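Local structure of TodX (Pseudomonas putida, 3BS0) at residues S20-A28 against T36-E47. The protein transports toluene as an outer-membrane beta barrel of the FadL family, whose members generally pass hydrophobic molecules inward. Residues are numbered along the deposited sequence; the frame is centred on the assembly and turned at random.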
ATOM      1  N   SER A  20      -2.825  -7.447 -14.975  1.00 49.99           N
ATOM      2  CA  SER A  20      -1.406  -7.659 -15.279  1.00 47.97           C
ATOM      3  C   SER A  20      -0.968  -9.107 -15.506  1.00 48.63           C
ATOM      4  O   SER A  20       0.208  -9.364 -15.731  1.00 50.22           O
ATOM      5  CB  SER A  20      -0.550  -7.113 -14.137  1.00 47.44           C
ATOM      6  OG  SER A  20      -0.395  -8.087 -13.101  1.00 43.84           O
ATOM      7  N   SER A  21      -1.888 -10.055 -15.443  1.00 48.77           N
ATOM      8  CA  SER A  21      -1.514 -11.460 -15.593  1.00 49.49           C
ATOM      9  C   SER A  21      -0.792 -11.876 -16.872  1.00 49.47           C
ATOM     10  O   SER A  21       0.001 -12.819 -16.853  1.00 47.87           O
ATOM     11  CB  SER A  21      -2.749 -12.352 -15.420  1.00 49.06           C
ATOM     12  OG  SER A  21      -3.711 -12.066 -16.415  1.00 45.91           O
ATOM     13  N   SER A  22      -1.032 -11.193 -17.985  1.00 50.70           N
ATOM     14  CA  SER A  22      -0.370 -11.648 -19.195  1.00 52.87           C
ATOM     15  C   SER A  22      -0.228 -10.720 -20.393  1.00 53.19           C
ATOM     16  O   SER A  22      -0.502 -11.130 -21.524  1.00 54.05           O
ATOM     17  CB  SER A  22      -1.046 -12.933 -19.641  1.00 53.63           C
ATOM     18  OG  SER A  22      -2.455 -12.803 -19.490  1.00 55.10           O
ATOM     19  N   TYR A  23       0.207  -9.486 -20.158  1.00 51.38           N
ATOM     20  CA  TYR A  23       0.427  -8.544 -21.250  1.00 49.47           C
ATOM     21  C   TYR A  23       1.510  -7.546 -20.837  1.00 49.18           C
ATOM     22  O   TYR A  23       1.639  -7.240 -19.651  1.00 50.15           O
ATOM     23  CB  TYR A  23      -0.885  -7.846 -21.627  1.00 45.89           C
ATOM     24  CG  TYR A  23      -1.405  -6.815 -20.659  1.00 45.64           C
ATOM     25  CD1 TYR A  23      -1.068  -5.473 -20.807  1.00 46.92           C
ATOM     26  CD2 TYR A  23      -2.283  -7.168 -19.626  1.00 44.89           C
ATOM     27  CE1 TYR A  23      -1.599  -4.497 -19.957  1.00 47.75           C
ATOM     28  CE2 TYR A  23      -2.818  -6.208 -18.767  1.00 43.96           C
ATOM     29  CZ  TYR A  23      -2.472  -4.870 -18.938  1.00 47.84           C
ATOM     30  OH  TYR A  23      -2.967  -3.898 -18.095  1.00 47.38           O
ATOM     31  N   TYR A  24       2.296  -7.046 -21.792  1.00 46.56           N
ATOM     32  CA  TYR A  24       3.356  -6.106 -21.432  1.00 43.89           C
ATOM     33  C   TYR A  24       2.881  -5.014 -20.482  1.00 42.60           C
ATOM     34  O   TYR A  24       2.046  -4.174 -20.820  1.00 40.63           O
ATOM     35  CB  TYR A  24       4.021  -5.455 -22.648  1.00 41.34           C
ATOM     36  CG  TYR A  24       5.363  -4.850 -22.262  1.00 42.51           C
ATOM     37  CD1 TYR A  24       6.297  -5.602 -21.528  1.00 41.61           C
ATOM     38  CD2 TYR A  24       5.687  -3.528 -22.566  1.00 40.39           C
ATOM     39  CE1 TYR A  24       7.504  -5.049 -21.102  1.00 37.72           C
ATOM     40  CE2 TYR A  24       6.907  -2.969 -22.143  1.00 37.68           C
ATOM     41  CZ  TYR A  24       7.801  -3.740 -21.407  1.00 36.79           C
ATOM     42  OH  TYR A  24       8.982  -3.212 -20.934  1.00 37.14           O
ATOM     43  N   THR A  25       3.446  -5.049 -19.283  1.00 41.05           N
ATOM     44  CA  THR A  25       3.115  -4.111 -18.232  1.00 40.25           C
ATOM     45  C   THR A  25       4.299  -3.172 -17.993  1.00 39.35           C
ATOM     46  O   THR A  25       4.182  -2.157 -17.322  1.00 38.21           O
ATOM     47  CB  THR A  25       2.739  -4.910 -16.961  1.00 40.95           C
ATOM     48  OG1 THR A  25       1.309  -5.024 -16.892  1.00 41.15           O
ATOM     49  CG2 THR A  25       3.293  -4.255 -15.697  1.00 43.06           C
ATOM     50  N   GLY A  26       5.442  -3.510 -18.574  1.00 38.48           N
ATOM     51  CA  GLY A  26       6.606  -2.670 -18.408  1.00 37.01           C
ATOM     52  C   GLY A  26       7.516  -3.245 -17.356  1.00 38.61           C
ATOM     53  O   GLY A  26       7.319  -4.381 -16.926  1.00 41.68           O
ATOM     54  N   ASN A  27       8.506  -2.472 -16.928  1.00 38.28           N
ATOM     55  CA  ASN A  27       9.449  -2.944 -15.927  1.00 38.65           C
ATOM     56  C   ASN A  27       8.819  -3.337 -14.589  1.00 39.58           C
ATOM     57  O   ASN A  27       9.386  -4.150 -13.859  1.00 38.26           O
ATOM     58  CB  ASN A  27      10.534  -1.895 -15.709  1.00 38.59           C
ATOM     59  CG  ASN A  27      11.497  -1.809 -16.876  1.00 37.89           C
ATOM     60  OD1 ASN A  27      11.280  -2.418 -17.923  1.00 33.62           O
ATOM     61  ND2 ASN A  27      12.571  -1.049 -16.699  1.00 36.95           N
ATOM     62  N   ALA A  28       7.643  -2.789 -14.277  1.00 39.64           N
ATOM     63  CA  ALA A  28       6.968  -3.102 -13.009  1.00 38.55           C
ATOM     64  C   ALA A  28       6.556  -4.574 -12.888  1.00 40.29           C
ATOM     65  O   ALA A  28       6.267  -5.056 -11.794  1.00 37.88           O
ATOM     66  CB  ALA A  28       5.754  -2.209 -12.829  1.00 36.15           C
ATOM     67  N   THR A  36       5.788 -11.623 -17.954  1.00 35.69           N
ATOM     68  CA  THR A  36       5.320 -10.758 -19.025  1.00 35.74           C
ATOM     69  C   THR A  36       6.452  -9.917 -19.601  1.00 36.52           C
ATOM     70  O   THR A  36       6.267  -9.257 -20.619  1.00 36.80           O
ATOM     71  CB  THR A  36       4.211  -9.783 -18.566  1.00 35.95           C
ATOM     72  OG1 THR A  36       4.587  -9.189 -17.315  1.00 39.29           O
ATOM     73  CG2 THR A  36       2.869 -10.489 -18.445  1.00 33.01           C
ATOM     74  N   LEU A  37       7.618  -9.936 -18.963  1.00 34.93           N
ATOM     75  CA  LEU A  37       8.722  -9.131 -19.455  1.00 35.87           C
ATOM     76  C   LEU A  37       9.217  -9.632 -20.807  1.00 38.15           C
ATOM     77  O   LEU A  37       9.902  -8.906 -21.541  1.00 37.27           O
ATOM     78  CB  LEU A  37       9.880  -9.115 -18.450  1.00 34.05           C
ATOM     79  CG  LEU A  37       9.640  -8.395 -17.119  1.00 33.13           C
ATOM     80  CD1 LEU A  37      10.880  -8.563 -16.260  1.00 27.26           C
ATOM     81  CD2 LEU A  37       9.317  -6.909 -17.343  1.00 26.24           C
ATOM     82  N   SER A  38       8.866 -10.868 -21.147  1.00 38.54           N
ATOM     83  CA  SER A  38       9.298 -11.422 -22.422  1.00 37.53           C
ATOM     84  C   SER A  38       8.503 -10.828 -23.575  1.00 38.71           C
ATOM     85  O   SER A  38       8.839 -11.036 -24.744  1.00 39.61           O
ATOM     86  CB  SER A  38       9.192 -12.944 -22.416  1.00 35.61           C
ATOM     87  OG  SER A  38      10.331 -13.520 -21.811  1.00 33.41           O
ATOM     88  N   PHE A  39       7.462 -10.072 -23.243  1.00 38.42           N
ATOM     89  CA  PHE A  39       6.648  -9.419 -24.260  1.00 38.55           C
ATOM     90  C   PHE A  39       7.230  -8.029 -24.500  1.00 38.19           C
ATOM     91  O   PHE A  39       6.635  -7.196 -25.182  1.00 38.95           O
ATOM     92  CB  PHE A  39       5.193  -9.251 -23.806  1.00 40.52           C
ATOM     93  CG  PHE A  39       4.527 -10.520 -23.358  1.00 44.47           C
ATOM     94  CD1 PHE A  39       5.064 -11.765 -23.660  1.00 48.57           C
ATOM     95  CD2 PHE A  39       3.354 -10.464 -22.618  1.00 46.17           C
ATOM     96  CE1 PHE A  39       4.438 -12.936 -23.218  1.00 49.35           C
ATOM     97  CE2 PHE A  39       2.729 -11.624 -22.178  1.00 47.95           C
ATOM     98  CZ  PHE A  39       3.272 -12.860 -22.474  1.00 45.77           C
ATOM     99  N   ALA A  40       8.389  -7.765 -23.922  1.00 37.74           N
ATOM    100  CA  ALA A  40       8.995  -6.454 -24.088  1.00 39.46           C
ATOM    101  C   ALA A  40       9.668  -6.290 -25.450  1.00 39.95           C
ATOM    102  O   ALA A  40      10.191  -7.253 -26.023  1.00 35.82           O
ATOM    103  CB  ALA A  40      10.009  -6.203 -22.982  1.00 37.42           C
ATOM    104  N   PRO A  41       9.658  -5.057 -25.983  1.00 40.21           N
ATOM    105  CA  PRO A  41      10.286  -4.813 -27.278  1.00 41.24           C
ATOM    106  C   PRO A  41      11.780  -5.095 -27.187  1.00 42.08           C
ATOM    107  O   PRO A  41      12.397  -4.910 -26.134  1.00 41.39           O
ATOM    108  CB  PRO A  41       9.967  -3.345 -27.548  1.00 41.59           C
ATOM    109  CG  PRO A  41       9.833  -2.762 -26.183  1.00 42.27           C
ATOM    110  CD  PRO A  41       9.080  -3.819 -25.436  1.00 40.83           C
ATOM    111  N   ASP A  42      12.337  -5.577 -28.293  1.00 42.48           N
ATOM    112  CA  ASP A  42      13.748  -5.903 -28.399  1.00 41.96           C
ATOM    113  C   ASP A  42      14.594  -4.837 -27.743  1.00 39.69           C
ATOM    114  O   ASP A  42      14.329  -3.655 -27.904  1.00 38.65           O
ATOM    115  CB  ASP A  42      14.129  -6.006 -29.865  1.00 45.96           C
ATOM    116  CG  ASP A  42      14.542  -7.390 -30.255  1.00 49.86           C
ATOM    117  OD1 ASP A  42      15.767  -7.656 -30.280  1.00 54.52           O
ATOM    118  OD2 ASP A  42      13.641  -8.214 -30.523  1.00 51.99           O
ATOM    119  N   GLY A  43      15.612  -5.256 -27.004  1.00 38.74           N
ATOM    120  CA  GLY A  43      16.463  -4.287 -26.351  1.00 38.39           C
ATOM    121  C   GLY A  43      16.421  -4.270 -24.837  1.00 38.72           C
ATOM    122  O   GLY A  43      15.999  -5.225 -24.192  1.00 37.43           O
ATOM    123  N   ASN A  44      16.879  -3.161 -24.273  1.00 39.03           N
ATOM    124  CA  ASN A  44      16.918  -2.985 -22.833  1.00 39.88           C
ATOM    125  C   ASN A  44      15.974  -1.850 -22.494  1.00 38.29           C
ATOM    126  O   ASN A  44      15.861  -0.891 -23.254  1.00 38.68           O
ATOM    127  CB  ASN A  44      18.349  -2.668 -22.404  1.00 42.71           C
ATOM    128  CG  ASN A  44      19.333  -3.733 -22.856  1.00 44.75           C
ATOM    129  OD1 ASN A  44      20.486  -3.431 -23.168  1.00 50.14           O
ATOM    130  ND2 ASN A  44      18.885  -4.988 -22.890  1.00 43.56           N
ATOM    131  N   GLN A  45      15.289  -1.954 -21.360  1.00 37.07           N
ATOM    132  CA  GLN A  45      14.323  -0.929 -20.998  1.00 36.74           C
ATOM    133  C   GLN A  45      14.624  -0.185 -19.723  1.00 35.02           C
ATOM    134  O   GLN A  45      14.643  -0.764 -18.653  1.00 37.17           O
ATOM    135  CB  GLN A  45      12.921  -1.538 -20.884  1.00 39.39           C
ATOM    136  CG  GLN A  45      12.283  -2.068 -22.184  1.00 41.02           C
ATOM    137  CD  GLN A  45      12.799  -3.432 -22.614  1.00 43.75           C
ATOM    138  OE1 GLN A  45      13.030  -4.313 -21.791  1.00 45.35           O
ATOM    139  NE2 GLN A  45      12.967  -3.615 -23.921  1.00 48.06           N
ATOM    140  N   PHE A  46      14.854   1.113 -19.827  1.00 35.55           N
ATOM    141  CA  PHE A  46      15.099   1.907 -18.640  1.00 35.93           C
ATOM    142  C   PHE A  46      13.774   2.577 -18.270  1.00 35.86           C
ATOM    143  O   PHE A  46      13.131   3.179 -19.137  1.00 37.75           O
ATOM    144  CB  PHE A  46      16.159   2.980 -18.900  1.00 34.48           C
ATOM    145  CG  PHE A  46      16.286   3.954 -17.776  1.00 35.36           C
ATOM    146  CD1 PHE A  46      17.032   3.639 -16.650  1.00 34.95           C
ATOM    147  CD2 PHE A  46      15.575   5.144 -17.795  1.00 36.44           C
ATOM    148  CE1 PHE A  46      17.066   4.486 -15.559  1.00 34.26           C
ATOM    149  CE2 PHE A  46      15.605   5.995 -16.708  1.00 38.59           C
ATOM    150  CZ  PHE A  46      16.354   5.660 -15.585  1.00 36.66           C
ATOM    151  N   GLU A  47      13.356   2.480 -17.006  1.00 34.74           N
ATOM    152  CA  GLU A  47      12.085   3.100 -16.600  1.00 35.62           C
ATOM    153  C   GLU A  47      12.152   4.020 -15.388  1.00 33.49           C
ATOM    154  O   GLU A  47      12.751   3.689 -14.366  1.00 32.22           O
ATOM    155  CB  GLU A  47      11.000   2.037 -16.375  1.00 38.87           C
ATOM    156  CG  GLU A  47      10.095   1.812 -17.592  1.00 44.60           C
ATOM    157  CD  GLU A  47       8.913   0.882 -17.298  1.00 47.30           C
ATOM    158  OE1 GLU A  47       8.152   1.165 -16.346  1.00 49.37           O
ATOM    159  OE2 GLU A  47       8.742  -0.124 -18.024  1.00 46.16           O
TER
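Tyr24 lays its ring beside the loop Ala40-Pro41 that follows the 3-10 segment 36-39, where a broad aromatic face can cover the C-H groups of both residues. Ala40 CA makes a CH-pi contact 3.9 Å from the Tyr24 ring centroid, while Pro41 CD lies over the same face, 4.0 Å from Tyr24 CE2. The opposite face is covered by the backbone N of Gly26, and Thr36 O approaches the ring's edge. With CG anti to the backbone N (chi1 -162°), the ring extends along this loop until its OH reaches Gln45 CG at 3.7 Å.

Thr36 serves two ways: its methyl CG2 packs 3.5 Å from Ser22 CA, while its hydroxyl turns to Asn33 O. Asn27 suits its place because its amide can donate to a strand backbone: ND2 gives a nearly straight hydrogen bond to Gln45 O (2.9 Å), arriving from above the carbonyl plane, and another to Ser85 OG on strand 80-90. Glu47 supplies a carboxylate for the backbone of the same residue, Asn27 N donating to OE2 at 2.6 Å from above the carboxylate plane. Amide and carboxylate stack with their planes 21° apart. Were Glu47 replaced by an alanine, the Asn27 N-H would probably lose its acceptor and the Asn27 amide its stacking partner. Gly26 has a positive phi (100°), which glycine adopts easily because it has no side chain.

In FadL-family channels an N-terminal hatch plugs the barrel; residues 20-28 and 36-39, packed together, probably form part of it, and Asn27 ties them to the start of barrel strand 44-60 through Gln45 and Glu47.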